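PDB 3K9D: aldehyde dehydrogenase from Listeria monocytogenes, which probably acts as an oxidoreductase on the aldehyde or oxo group of its substrates, with NAD or NADP as the electron acceptor. Local coordinates for residues A[38-43]-A[161-167]; A[85-91]-A[130-136]; A[103-109]-A[439-445]. All coordinates share one frame. Numbering follows the deposited sequence.

Contact 1: residues A[38-43]-A[161-167]; sequences TIVKAI and AAEKAGC
I39 lies over the C-terminal end of the helix 148-164, its side chain covering A162, A165 and C167. It sits in the middle of helix 33-49, and the m,t rotamer carries CG2 to 3.8 Å from A162 CB and likewise 3.8 Å from C167 CB, while CD1 reaches C167 N at 3.7 Å. One turn on, A42 points at the partner, its CB 3.5 Å from both A165 CB and A161 O. I43 CG1 meets A162 CB at 3.8 Å. In CA register I39 faces A162 at 5.0 Å and A42 faces A161 at 5.6 Å, spacings that small alanine side chains permit. The second helix closes in a Schellman motif: G166 has phi 121°, with C167 N bonded to A162 O (3.0 Å) and G166 N to E163 O (3.2 Å). The two helices pack beside helix 121-134 (I39 on I133) and strand 172-174, probably in the family's Rossmann-like cofactor domain. Side-chain contacts are apolar, and some methyls also abut backbone atoms, so cohesion rests on close fit.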
ATOM      1  N   THR A  38       4.359  24.272  11.676  1.00 20.69           N
ATOM      2  CA  THR A  38       5.008  25.546  11.391  1.00 16.57           C
ATOM      3  C   THR A  38       5.716  25.559  10.029  1.00 15.62           C
ATOM      4  O   THR A  38       5.595  26.514   9.275  1.00 16.91           O
ATOM      5  CB  THR A  38       5.997  25.923  12.536  1.00 16.96           C
ATOM      6  OG1 THR A  38       5.249  26.231  13.720  1.00 18.24           O
ATOM      7  CG2 THR A  38       6.853  27.136  12.182  1.00 19.58           C
ATOM      8  N   ILE A  39       6.443  24.493   9.722  1.00 13.83           N
ATOM      9  CA  ILE A  39       7.116  24.340   8.433  1.00 16.44           C
ATOM     10  C   ILE A  39       6.109  24.171   7.289  1.00 14.72           C
ATOM     11  O   ILE A  39       6.252  24.811   6.252  1.00 19.46           O
ATOM     12  CB  ILE A  39       8.098  23.143   8.470  1.00 17.94           C
ATOM     13  CG1 ILE A  39       9.249  23.436   9.428  1.00 18.02           C
ATOM     14  CG2 ILE A  39       8.621  22.804   7.065  1.00 18.31           C
ATOM     15  CD1 ILE A  39       9.821  22.172  10.095  1.00 21.50           C
ATOM     16  N   VAL A  40       5.108  23.311   7.498  1.00 18.55           N
ATOM     17  CA  VAL A  40       4.008  23.063   6.551  1.00 16.75           C
ATOM     18  C   VAL A  40       3.316  24.385   6.136  1.00 20.72           C
ATOM     19  O   VAL A  40       3.111  24.640   4.945  1.00 15.71           O
ATOM     20  CB  VAL A  40       2.981  22.076   7.175  1.00 13.90           C
ATOM     21  CG1 VAL A  40       1.624  22.098   6.449  1.00 12.15           C
ATOM     22  CG2 VAL A  40       3.551  20.654   7.186  1.00 10.53           C
ATOM     23  N   LYS A  41       2.995  25.216   7.126  1.00 20.09           N
ATOM     24  CA  LYS A  41       2.374  26.530   6.903  1.00 25.39           C
ATOM     25  C   LYS A  41       3.281  27.465   6.095  1.00 25.00           C
ATOM     26  O   LYS A  41       2.801  28.203   5.226  1.00 26.48           O
ATOM     27  CB  LYS A  41       1.956  27.139   8.255  1.00 17.57           C
ATOM     28  CG  LYS A  41       1.797  28.680   8.334  1.00 22.09           C
ATOM     29  CD  LYS A  41       0.420  29.162   7.937  1.00 28.51           C
ATOM     30  CE  LYS A  41      -0.021  30.329   8.811  1.00 40.59           C
ATOM     31  NZ  LYS A  41       0.789  31.571   8.594  1.00 36.58           N
ATOM     32  N   ALA A  42       4.586  27.414   6.365  1.00 20.55           N
ATOM     33  CA  ALA A  42       5.569  28.214   5.624  1.00 25.30           C
ATOM     34  C   ALA A  42       5.679  27.790   4.158  1.00 28.53           C
ATOM     35  O   ALA A  42       5.891  28.633   3.279  1.00 16.58           O
ATOM     36  CB  ALA A  42       6.911  28.130   6.279  1.00 20.30           C
ATOM     37  N   ILE A  43       5.542  26.487   3.906  1.00 16.24           N
ATOM     38  CA  ILE A  43       5.552  25.932   2.549  1.00 21.83           C
ATOM     39  C   ILE A  43       4.304  26.386   1.792  1.00 24.95           C
ATOM     40  O   ILE A  43       4.381  26.828   0.627  1.00 20.61           O
ATOM     41  CB  ILE A  43       5.667  24.361   2.571  1.00 23.71           C
ATOM     42  CG1 ILE A  43       7.030  23.946   3.112  1.00 15.07           C
ATOM     43  CG2 ILE A  43       5.445  23.763   1.186  1.00 16.53           C
ATOM     44  CD1 ILE A  43       7.136  22.464   3.596  1.00  9.26           C
ATOM     45  N   ALA A 161      11.604  28.708   2.386  1.00 18.41           N
ATOM     46  CA  ALA A 161      10.611  29.134   3.388  1.00 18.40           C
ATOM     47  C   ALA A 161      10.480  28.076   4.476  1.00 23.29           C
ATOM     48  O   ALA A 161      10.349  28.407   5.652  1.00 20.61           O
ATOM     49  CB  ALA A 161       9.284  29.377   2.754  1.00 20.41           C
ATOM     50  N   ALA A 162      10.521  26.806   4.071  1.00 22.97           N
ATOM     51  CA  ALA A 162      10.576  25.683   5.009  1.00 19.00           C
ATOM     52  C   ALA A 162      11.790  25.805   5.933  1.00 15.36           C
ATOM     53  O   ALA A 162      11.644  25.747   7.144  1.00 13.91           O
ATOM     54  CB  ALA A 162      10.613  24.369   4.260  1.00 13.77           C
ATOM     55  N   GLU A 163      12.972  26.002   5.350  1.00 16.40           N
ATOM     56  CA  GLU A 163      14.214  26.122   6.117  1.00 21.24           C
ATOM     57  C   GLU A 163      14.237  27.312   7.067  1.00 17.23           C
ATOM     58  O   GLU A 163      14.773  27.208   8.177  1.00 20.04           O
ATOM     59  CB  GLU A 163      15.432  26.133   5.194  1.00 22.61           C
ATOM     60  CG  GLU A 163      15.718  24.761   4.577  1.00 32.92           C
ATOM     61  CD  GLU A 163      16.539  24.834   3.304  1.00 34.09           C
ATOM     62  OE1 GLU A 163      17.283  25.813   3.128  1.00 36.90           O
ATOM     63  OE2 GLU A 163      16.449  23.902   2.477  1.00 29.38           O
ATOM     64  N   LYS A 164      13.634  28.421   6.639  1.00 20.38           N
ATOM     65  CA  LYS A 164      13.457  29.618   7.465  1.00 24.72           C
ATOM     66  C   LYS A 164      12.509  29.347   8.647  1.00 24.23           C
ATOM     67  O   LYS A 164      12.657  29.927   9.732  1.00 26.11           O
ATOM     68  CB  LYS A 164      12.956  30.791   6.589  1.00 20.91           C
ATOM     69  CG  LYS A 164      12.863  32.130   7.289  1.00 24.60           C
ATOM     70  CD  LYS A 164      12.713  33.284   6.314  1.00 36.31           C
ATOM     71  CE  LYS A 164      12.806  34.618   7.054  1.00 34.92           C
ATOM     72  NZ  LYS A 164      12.932  35.792   6.139  1.00 33.56           N
ATOM     73  N   ALA A 165      11.545  28.459   8.424  1.00 16.99           N
ATOM     74  CA  ALA A 165      10.610  28.002   9.451  1.00 22.99           C
ATOM     75  C   ALA A 165      11.174  26.909  10.389  1.00 22.26           C
ATOM     76  O   ALA A 165      10.491  26.488  11.328  1.00 22.42           O
ATOM     77  CB  ALA A 165       9.341  27.497   8.786  1.00 13.19           C
ATOM     78  N   GLY A 166      12.391  26.432  10.116  1.00 23.86           N
ATOM     79  CA  GLY A 166      13.042  25.435  10.973  1.00 26.24           C
ATOM     80  C   GLY A 166      13.434  24.109  10.337  1.00 21.70           C
ATOM     81  O   GLY A 166      14.157  23.315  10.947  1.00 26.99           O
ATOM     82  N   CYS A 167      12.950  23.858   9.123  1.00 14.62           N
ATOM     83  CA  CYS A 167      13.223  22.618   8.409  1.00 19.77           C
ATOM     84  C   CYS A 167      14.711  22.408   8.095  1.00 24.94           C
ATOM     85  O   CYS A 167      15.397  23.341   7.676  1.00 20.11           O
ATOM     86  CB  CYS A 167      12.400  22.576   7.121  1.00 17.83           C
ATOM     87  SG  CYS A 167      12.418  21.024   6.239  1.00 21.68           S
TER

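Contact 2: residues A[85-91]-A[130-136]; sequences IKDMKTI and LISIKAG
The long side chain of K134, on the last turn of helix 121-134, shows how a buried lysine can be used to fix a loop. With chi1 t, chi2 p, then t and t, it stretches into the bend formed by residues 85-88, a type I beta turn in which M88 N bonds to I85 O at 3.2 Å. There NZ donates to I85 O at 2.8 Å and to M88 O at 3.1 Å; D37 of helix 33-49 supplies the balancing carboxylate through a salt bridge. Past the turn the chain is extended at M88 and K89 and returns to the helix end, where T90 CA comes within 5.4 Å of A135 CA. The p rotamer of T90 directs OG1 at K134 O, to which it donates a short 2.5 Å hydrogen bond, and one water donates to both T90 O (2.8 Å) and A135 O (2.4 Å). Beneath the lysine, I85 (p,t) points inward, its CD1 4.0 Å from L130 CB and its CG2 4.3 Å from I131 CG2. At the other end I91, in m,m, brings CD1 to 3.9 Å from both K134 O and G136 N. G136 ends the helix with phi 87° and G136 N bonded to I133 O at 3.0 Å; a CB there would crowd I91 CD1. Side chain and main chain thus pin the connection between helix 67-85 and strand 92-97 onto the C-terminal end of helix 121-134, which closes in a Schellman motif.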
ATOM      1  N   ILE A  85      -5.070  19.797   5.741  1.00 21.54           N
ATOM      2  CA  ILE A  85      -4.033  19.131   6.555  1.00 19.99           C
ATOM      3  C   ILE A  85      -3.637  19.824   7.864  1.00 24.65           C
ATOM      4  O   ILE A  85      -3.121  19.164   8.762  1.00 14.48           O
ATOM      5  CB  ILE A  85      -2.732  18.755   5.735  1.00 21.39           C
ATOM      6  CG1 ILE A  85      -1.846  19.978   5.440  1.00 21.90           C
ATOM      7  CG2 ILE A  85      -3.073  17.998   4.477  1.00 18.53           C
ATOM      8  CD1 ILE A  85      -0.575  19.655   4.658  1.00 16.11           C
ATOM      9  N   LYS A  86      -3.886  21.131   7.986  1.00 20.33           N
ATOM     10  CA  LYS A  86      -3.376  21.914   9.130  1.00 22.63           C
ATOM     11  C   LYS A  86      -3.694  21.385  10.555  1.00 19.58           C
ATOM     12  O   LYS A  86      -2.861  21.492  11.455  1.00 24.51           O
ATOM     13  CB  LYS A  86      -3.762  23.401   8.996  1.00 17.05           C
ATOM     14  CG  LYS A  86      -5.234  23.753   9.187  1.00 27.03           C
ATOM     15  CD  LYS A  86      -5.402  25.278   9.242  1.00 18.62           C
ATOM     16  CE  LYS A  86      -6.698  25.697   9.942  1.00 22.40           C
ATOM     17  NZ  LYS A  86      -7.933  25.287   9.204  1.00 22.52           N
ATOM     18  N   ASP A  87      -4.881  20.812  10.755  1.00 26.21           N
ATOM     19  CA  ASP A  87      -5.295  20.374  12.093  1.00 28.94           C
ATOM     20  C   ASP A  87      -5.251  18.850  12.295  1.00 28.59           C
ATOM     21  O   ASP A  87      -5.608  18.344  13.366  1.00 28.37           O
ATOM     22  CB  ASP A  87      -6.678  20.934  12.441  1.00 27.03           C
ATOM     23  CG  ASP A  87      -6.674  22.450  12.603  1.00 34.35           C
ATOM     24  OD1 ASP A  87      -5.671  22.998  13.106  1.00 26.92           O
ATOM     25  OD2 ASP A  87      -7.678  23.091  12.239  1.00 34.04           O
ATOM     26  N   MET A  88      -4.786  18.137  11.270  1.00 25.80           N
ATOM     27  CA  MET A  88      -4.650  16.674  11.309  1.00 22.40           C
ATOM     28  C   MET A  88      -3.500  16.235  12.226  1.00 20.35           C
ATOM     29  O   MET A  88      -2.451  16.884  12.269  1.00 18.13           O
ATOM     30  CB  MET A  88      -4.433  16.121   9.900  1.00 18.73           C
ATOM     31  CG  MET A  88      -5.680  16.113   8.984  1.00 18.64           C
ATOM     32  SD  MET A  88      -5.299  15.580   7.288  1.00 21.93           S
ATOM     33  CE  MET A  88      -4.656  13.919   7.573  1.00 16.85           C
ATOM     34  N   LYS A  89      -3.705  15.136  12.953  1.00 21.53           N
ATOM     35  CA  LYS A  89      -2.673  14.581  13.844  1.00 23.44           C
ATOM     36  C   LYS A  89      -1.853  13.572  13.048  1.00 22.99           C
ATOM     37  O   LYS A  89      -2.395  12.577  12.555  1.00 16.85           O
ATOM     38  CB  LYS A  89      -3.279  13.896  15.075  1.00 30.22           C
ATOM     39  CG  LYS A  89      -4.728  14.229  15.398  1.00 44.98           C
ATOM     40  CD  LYS A  89      -4.879  15.243  16.510  1.00 43.66           C
ATOM     41  CE  LYS A  89      -6.357  15.565  16.713  1.00 55.67           C
ATOM     42  NZ  LYS A  89      -6.605  16.395  17.918  1.00 30.06           N
ATOM     43  N   THR A  90      -0.557  13.844  12.892  1.00 18.18           N
ATOM     44  CA  THR A  90       0.298  13.068  11.980  1.00 20.91           C
ATOM     45  C   THR A  90       1.665  12.692  12.566  1.00 17.01           C
ATOM     46  O   THR A  90       2.443  11.967  11.931  1.00 17.01           O
ATOM     47  CB  THR A  90       0.537  13.826  10.636  1.00 20.37           C
ATOM     48  OG1 THR A  90       1.232  15.058  10.881  1.00 17.02           O
ATOM     49  CG2 THR A  90      -0.773  14.110   9.916  1.00 11.41           C
ATOM     50  N   ILE A  91       1.945  13.193  13.767  1.00 17.04           N
ATOM     51  CA  ILE A  91       3.259  13.083  14.394  1.00 18.59           C
ATOM     52  C   ILE A  91       3.129  12.480  15.798  1.00 19.74           C
ATOM     53  O   ILE A  91       2.330  12.943  16.611  1.00 20.43           O
ATOM     54  CB  ILE A  91       3.976  14.477  14.473  1.00 20.80           C
ATOM     55  CG1 ILE A  91       4.196  15.092  13.080  1.00 20.70           C
ATOM     56  CG2 ILE A  91       5.288  14.405  15.272  1.00 16.88           C
ATOM     57  CD1 ILE A  91       5.208  14.357  12.188  1.00 16.31           C
ATOM     58  N   LEU A 130       4.019  19.429   0.887  1.00 18.26           N
ATOM     59  CA  LEU A 130       3.156  19.694   2.034  1.00 18.68           C
ATOM     60  C   LEU A 130       2.710  18.437   2.750  1.00 22.45           C
ATOM     61  O   LEU A 130       2.786  18.369   3.973  1.00 21.88           O
ATOM     62  CB  LEU A 130       1.909  20.454   1.590  1.00 25.87           C
ATOM     63  CG  LEU A 130       2.029  21.952   1.370  1.00 16.33           C
ATOM     64  CD1 LEU A 130       0.879  22.394   0.520  1.00 14.05           C
ATOM     65  CD2 LEU A 130       2.051  22.688   2.680  1.00 18.88           C
ATOM     66  N   ILE A 131       2.246  17.446   1.991  1.00 13.06           N
ATOM     67  CA  ILE A 131       1.783  16.189   2.598  1.00 19.56           C
ATOM     68  C   ILE A 131       2.911  15.274   3.148  1.00 13.78           C
ATOM     69  O   ILE A 131       2.747  14.666   4.206  1.00 15.58           O
ATOM     70  CB  ILE A 131       0.747  15.430   1.693  1.00 12.56           C
ATOM     71  CG1 ILE A 131       1.376  14.940   0.378  1.00 14.70           C
ATOM     72  CG2 ILE A 131      -0.470  16.346   1.422  1.00 17.67           C
ATOM     73  CD1 ILE A 131       0.544  13.942  -0.366  1.00 13.18           C
ATOM     74  N   SER A 132       4.048  15.212   2.450  1.00 17.79           N
ATOM     75  CA  SER A 132       5.216  14.454   2.921  1.00 19.68           C
ATOM     76  C   SER A 132       5.799  15.045   4.194  1.00 22.26           C
ATOM     77  O   SER A 132       5.974  14.335   5.187  1.00 15.21           O
ATOM     78  CB  SER A 132       6.310  14.374   1.853  1.00 16.26           C
ATOM     79  OG  SER A 132       5.810  13.782   0.666  1.00 20.81           O
ATOM     80  N   ILE A 133       6.077  16.348   4.165  1.00 16.49           N
ATOM     81  CA  ILE A 133       6.590  17.077   5.329  1.00 19.95           C
ATOM     82  C   ILE A 133       5.618  17.008   6.517  1.00 18.50           C
ATOM     83  O   ILE A 133       6.053  16.814   7.665  1.00 16.35           O
ATOM     84  CB  ILE A 133       6.949  18.558   4.976  1.00 16.13           C
ATOM     85  CG1 ILE A 133       8.141  18.623   4.003  1.00 17.34           C
ATOM     86  CG2 ILE A 133       7.221  19.373   6.235  1.00 19.31           C
ATOM     87  CD1 ILE A 133       9.518  18.350   4.636  1.00 18.50           C
ATOM     88  N   LYS A 134       4.314  17.118   6.231  1.00 18.59           N
ATOM     89  CA  LYS A 134       3.247  16.982   7.251  1.00 13.73           C
ATOM     90  C   LYS A 134       3.316  15.663   8.015  1.00 17.45           C
ATOM     91  O   LYS A 134       3.033  15.622   9.218  1.00 16.74           O
ATOM     92  CB  LYS A 134       1.857  17.124   6.614  1.00 15.10           C
ATOM     93  CG  LYS A 134       0.664  16.985   7.567  1.00 14.08           C
ATOM     94  CD  LYS A 134       0.656  18.030   8.680  1.00 14.73           C
ATOM     95  CE  LYS A 134      -0.437  17.721   9.686  1.00 16.24           C
ATOM     96  NZ  LYS A 134      -0.939  18.884  10.479  1.00 14.62           N
ATOM     97  N   ALA A 135       3.700  14.599   7.316  1.00 15.23           N
ATOM     98  CA  ALA A 135       3.809  13.272   7.924  1.00 23.47           C
ATOM     99  C   ALA A 135       5.217  12.957   8.469  1.00 19.02           C
ATOM    100  O   ALA A 135       5.465  11.845   8.954  1.00 16.19           O
ATOM    101  CB  ALA A 135       3.324  12.204   6.941  1.00 14.06           C
ATOM    102  N   GLY A 136       6.119  13.946   8.403  1.00 16.58           N
ATOM    103  CA  GLY A 136       7.471  13.843   8.982  1.00 16.39           C
ATOM    104  C   GLY A 136       8.520  13.225   8.069  1.00 23.40           C
ATOM    105  O   GLY A 136       9.546  12.714   8.543  1.00 15.83           O
TER
HETATM  106  O   HOH W   1       4.662  10.633  10.874  1.00 11.15           O

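Contact 3: residues A[103-109]-A[439-445]; sequences MEVAVPL and LFNIRRI
Six backbone hydrogen bonds, in three reciprocal pairs, join strand 103-108 to strand 440-445 as a regular antiparallel ladder. M103 N donates to I445 O and I445 N to M103 O, both at 2.9 Å; V105 N reaches R443 O at 2.9 Å and R443 N reaches V105 O at 2.8 Å; V107 N bonds to N441 O at 2.7 Å and N441 N to V107 O at 2.8 Å. The non-hydrogen-bonded pairs E104-R444 and A106-I442 alternate with them, and P108-F440 follows beyond V107-N441, with CA-CA spacings of 4.7, 4.9 and 4.5 Å. The strand axes approach to 4.4 Å at 144°, a twisted pairing. On the face of M103, V105 and V107, V105 CG2 packs on I445 CD1 at 3.7 Å, and V107 CG2 covers one face of the R443 guanidinium, 3.4 Å from NH2. On the other face A106 CB is 3.5 Å from F440 CD1. E104 forms a salt bridge to K95, and R444 to D432 of the second subunit. That subunit also satisfies R443 through the carbonyls of A389 and V394, and N441 OD1 through the amide of A424. Across from 440-445, E104 and A106 bond to strand 92-97, while R444 and I445 pair in parallel with a strand of the second subunit, so the sheet continues across the dimer interface.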
ATOM      1  N   MET A 103      -1.748   1.305  22.289  1.00 15.52           N
ATOM      2  CA  MET A 103      -1.418   2.674  21.909  1.00 15.58           C
ATOM      3  C   MET A 103      -1.009   2.691  20.445  1.00 14.80           C
ATOM      4  O   MET A 103      -0.488   1.692  19.940  1.00 14.43           O
ATOM      5  CB  MET A 103      -0.267   3.209  22.770  1.00 13.65           C
ATOM      6  CG  MET A 103      -0.467   3.024  24.273  1.00 17.90           C
ATOM      7  SD  MET A 103       0.645   4.036  25.276  1.00 26.66           S
ATOM      8  CE  MET A 103       2.225   3.226  25.042  1.00 18.93           C
ATOM      9  N   GLU A 104      -1.243   3.813  19.767  1.00 11.07           N
ATOM     10  CA  GLU A 104      -0.855   3.976  18.359  1.00 14.11           C
ATOM     11  C   GLU A 104       0.033   5.204  18.171  1.00 20.28           C
ATOM     12  O   GLU A 104      -0.255   6.283  18.703  1.00 20.15           O
ATOM     13  CB  GLU A 104      -2.084   4.066  17.436  1.00  8.55           C
ATOM     14  CG  GLU A 104      -2.979   2.846  17.461  1.00 14.22           C
ATOM     15  CD  GLU A 104      -4.064   2.855  16.401  1.00 29.32           C
ATOM     16  OE1 GLU A 104      -3.961   3.608  15.405  1.00 33.73           O
ATOM     17  OE2 GLU A 104      -5.029   2.080  16.563  1.00 38.10           O
ATOM     18  N   VAL A 105       1.112   5.022  17.409  1.00 18.77           N
ATOM     19  CA  VAL A 105       2.140   6.039  17.183  1.00 16.34           C
ATOM     20  C   VAL A 105       2.391   6.123  15.683  1.00 17.60           C
ATOM     21  O   VAL A 105       2.635   5.105  15.033  1.00 13.75           O
ATOM     22  CB  VAL A 105       3.488   5.677  17.917  1.00 18.09           C
ATOM     23  CG1 VAL A 105       4.645   6.629  17.518  1.00 10.38           C
ATOM     24  CG2 VAL A 105       3.316   5.680  19.430  1.00 16.33           C
ATOM     25  N   ALA A 106       2.321   7.339  15.138  1.00 20.59           N
ATOM     26  CA  ALA A 106       2.648   7.593  13.746  1.00 11.15           C
ATOM     27  C   ALA A 106       4.155   7.478  13.497  1.00 14.59           C
ATOM     28  O   ALA A 106       4.980   8.059  14.222  1.00 19.40           O
ATOM     29  CB  ALA A 106       2.142   8.963  13.343  1.00 16.95           C
ATOM     30  N   VAL A 107       4.509   6.712  12.475  1.00 17.38           N
ATOM     31  CA  VAL A 107       5.901   6.540  12.084  1.00 19.13           C
ATOM     32  C   VAL A 107       6.050   7.021  10.658  1.00 15.03           C
ATOM     33  O   VAL A 107       5.439   6.441   9.762  1.00 13.90           O
ATOM     34  CB  VAL A 107       6.334   5.049  12.153  1.00 12.79           C
ATOM     35  CG1 VAL A 107       7.774   4.891  11.728  1.00 17.51           C
ATOM     36  CG2 VAL A 107       6.162   4.515  13.544  1.00 12.12           C
ATOM     37  N   PRO A 108       6.864   8.072  10.435  1.00 17.39           N
ATOM     38  CA  PRO A 108       7.094   8.585   9.079  1.00 15.98           C
ATOM     39  C   PRO A 108       7.715   7.505   8.198  1.00 22.54           C
ATOM     40  O   PRO A 108       8.498   6.690   8.692  1.00 20.42           O
ATOM     41  CB  PRO A 108       8.112   9.708   9.293  1.00 14.23           C
ATOM     42  CG  PRO A 108       7.954  10.108  10.703  1.00 20.28           C
ATOM     43  CD  PRO A 108       7.635   8.832  11.437  1.00 17.80           C
ATOM     44  N   LEU A 109       7.341   7.488   6.918  1.00 23.27           N
ATOM     45  CA  LEU A 109       7.870   6.511   5.970  1.00 18.74           C
ATOM     46  C   LEU A 109       9.388   6.670   5.805  1.00 19.59           C
ATOM     47  O   LEU A 109      10.113   5.677   5.775  1.00 19.06           O
ATOM     48  CB  LEU A 109       7.123   6.571   4.614  1.00 15.36           C
ATOM     49  CG  LEU A 109       5.971   5.598   4.297  1.00 28.27           C
ATOM     50  CD1 LEU A 109       5.146   5.206   5.534  1.00 27.19           C
ATOM     51  CD2 LEU A 109       5.053   6.038   3.123  1.00  9.02           C
ATOM     52  N   LEU A 439       1.187   8.400   4.117  1.00 16.71           N
ATOM     53  CA  LEU A 439       2.616   8.680   4.205  1.00 16.43           C
ATOM     54  C   LEU A 439       3.167   8.567   5.626  1.00 18.75           C
ATOM     55  O   LEU A 439       4.217   9.126   5.946  1.00 16.13           O
ATOM     56  CB  LEU A 439       2.934  10.052   3.598  1.00 20.64           C
ATOM     57  CG  LEU A 439       2.632  10.118   2.093  1.00 16.28           C
ATOM     58  CD1 LEU A 439       2.424  11.554   1.686  1.00 17.03           C
ATOM     59  CD2 LEU A 439       3.738   9.430   1.247  1.00 11.11           C
ATOM     60  N   PHE A 440       2.427   7.867   6.474  1.00 12.25           N
ATOM     61  CA  PHE A 440       2.986   7.333   7.717  1.00 18.29           C
ATOM     62  C   PHE A 440       2.449   5.934   7.986  1.00 21.45           C
ATOM     63  O   PHE A 440       1.333   5.600   7.564  1.00 15.82           O
ATOM     64  CB  PHE A 440       2.852   8.286   8.936  1.00 13.26           C
ATOM     65  CG  PHE A 440       1.442   8.552   9.390  1.00 21.40           C
ATOM     66  CD1 PHE A 440       0.828   7.730  10.330  1.00 18.09           C
ATOM     67  CD2 PHE A 440       0.747   9.658   8.918  1.00 19.54           C
ATOM     68  CE1 PHE A 440      -0.475   7.988  10.763  1.00 21.10           C
ATOM     69  CE2 PHE A 440      -0.550   9.930   9.348  1.00 15.70           C
ATOM     70  CZ  PHE A 440      -1.167   9.093  10.263  1.00 23.03           C
ATOM     71  N   ASN A 441       3.274   5.123   8.656  1.00 20.77           N
ATOM     72  CA  ASN A 441       2.873   3.831   9.184  1.00 23.68           C
ATOM     73  C   ASN A 441       2.369   4.030  10.609  1.00 19.46           C
ATOM     74  O   ASN A 441       2.782   4.959  11.291  1.00 18.18           O
ATOM     75  CB  ASN A 441       4.064   2.858   9.240  1.00 15.63           C
ATOM     76  CG  ASN A 441       4.553   2.413   7.881  1.00 17.80           C
ATOM     77  OD1 ASN A 441       5.762   2.398   7.647  1.00 14.19           O
ATOM     78  ND2 ASN A 441       3.638   1.999   6.993  1.00 13.57           N
ATOM     79  N   ILE A 442       1.497   3.140  11.067  1.00 17.95           N
ATOM     80  CA  ILE A 442       1.109   3.122  12.470  1.00 17.43           C
ATOM     81  C   ILE A 442       1.849   2.016  13.239  1.00 17.07           C
ATOM     82  O   ILE A 442       1.756   0.834  12.895  1.00 16.33           O
ATOM     83  CB  ILE A 442      -0.413   3.001  12.627  1.00 20.86           C
ATOM     84  CG1 ILE A 442      -1.094   4.221  11.967  1.00 12.49           C
ATOM     85  CG2 ILE A 442      -0.807   2.810  14.090  1.00 18.87           C
ATOM     86  CD1 ILE A 442      -2.305   4.770  12.690  1.00 32.86           C
ATOM     87  N   ARG A 443       2.596   2.417  14.261  1.00 18.74           N
ATOM     88  CA  ARG A 443       3.159   1.480  15.243  1.00 17.02           C
ATOM     89  C   ARG A 443       2.173   1.263  16.394  1.00 16.18           C
ATOM     90  O   ARG A 443       1.702   2.223  17.005  1.00 16.90           O
ATOM     91  CB  ARG A 443       4.493   1.999  15.779  1.00 13.97           C
ATOM     92  CG  ARG A 443       5.040   1.268  17.008  1.00 14.81           C
ATOM     93  CD  ARG A 443       6.211   2.026  17.633  1.00 13.03           C
ATOM     94  NE  ARG A 443       7.221   2.386  16.635  1.00 16.61           N
ATOM     95  CZ  ARG A 443       7.886   3.540  16.604  1.00 12.83           C
ATOM     96  NH1 ARG A 443       7.646   4.484  17.504  1.00  8.74           N
ATOM     97  NH2 ARG A 443       8.779   3.759  15.646  1.00 13.22           N
ATOM     98  N   ARG A 444       1.880   0.000  16.687  1.00 18.23           N
ATOM     99  CA  ARG A 444       1.005  -0.347  17.796  1.00 13.05           C
ATOM    100  C   ARG A 444       1.731  -0.980  18.964  1.00 16.90           C
ATOM    101  O   ARG A 444       2.527  -1.909  18.800  1.00 16.94           O
ATOM    102  CB  ARG A 444      -0.136  -1.236  17.329  1.00 15.04           C
ATOM    103  CG  ARG A 444      -1.088  -0.502  16.413  1.00 23.77           C
ATOM    104  CD  ARG A 444      -1.600  -1.428  15.381  1.00 20.94           C
ATOM    105  NE  ARG A 444      -2.410  -0.765  14.364  1.00 17.59           N
ATOM    106  CZ  ARG A 444      -2.012  -0.559  13.116  1.00 17.05           C
ATOM    107  NH1 ARG A 444      -0.791  -0.924  12.729  1.00  9.84           N
ATOM    108  NH2 ARG A 444      -2.837   0.014  12.249  1.00 19.63           N
ATOM    109  N   ILE A 445       1.454  -0.454  20.151  1.00 20.16           N
ATOM    110  CA  ILE A 445       2.115  -0.898  21.368  1.00 14.82           C
ATOM    111  C   ILE A 445       1.028  -1.538  22.200  1.00 20.16           C
ATOM    112  O   ILE A 445       0.084  -0.862  22.608  1.00 15.23           O
ATOM    113  CB  ILE A 445       2.795   0.277  22.128  1.00 14.23           C
ATOM    114  CG1 ILE A 445       3.790   0.988  21.214  1.00  7.09           C
ATOM    115  CG2 ILE A 445       3.485  -0.213  23.413  1.00 13.45           C
ATOM    116  CD1 ILE A 445       3.205   2.142  20.407  1.00 13.98           C
TER

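How the contacts relate
Together the contacts trace a layered path from helices to the intersubunit sheet. Contact 2 is central, its centre 13 Å from each of the others, whereas contacts 1 and 3 lie 23 Å apart between centres and do not touch. Helix 33-49 passes contact 1 on to contact 2 through V40, whose O is 3.2 Å from L130 CD2 and whose CG1 is 3.7 Å from I85 CD1. Contact 2 then meets contact 3 where T90 O lies 3.3 Å from A106 CB and G136 O lies 3.4 Å from P108 CB. Along the chain, contact 3 crosses both others, its second strand returning from near the C-terminus to pair beside an early strand.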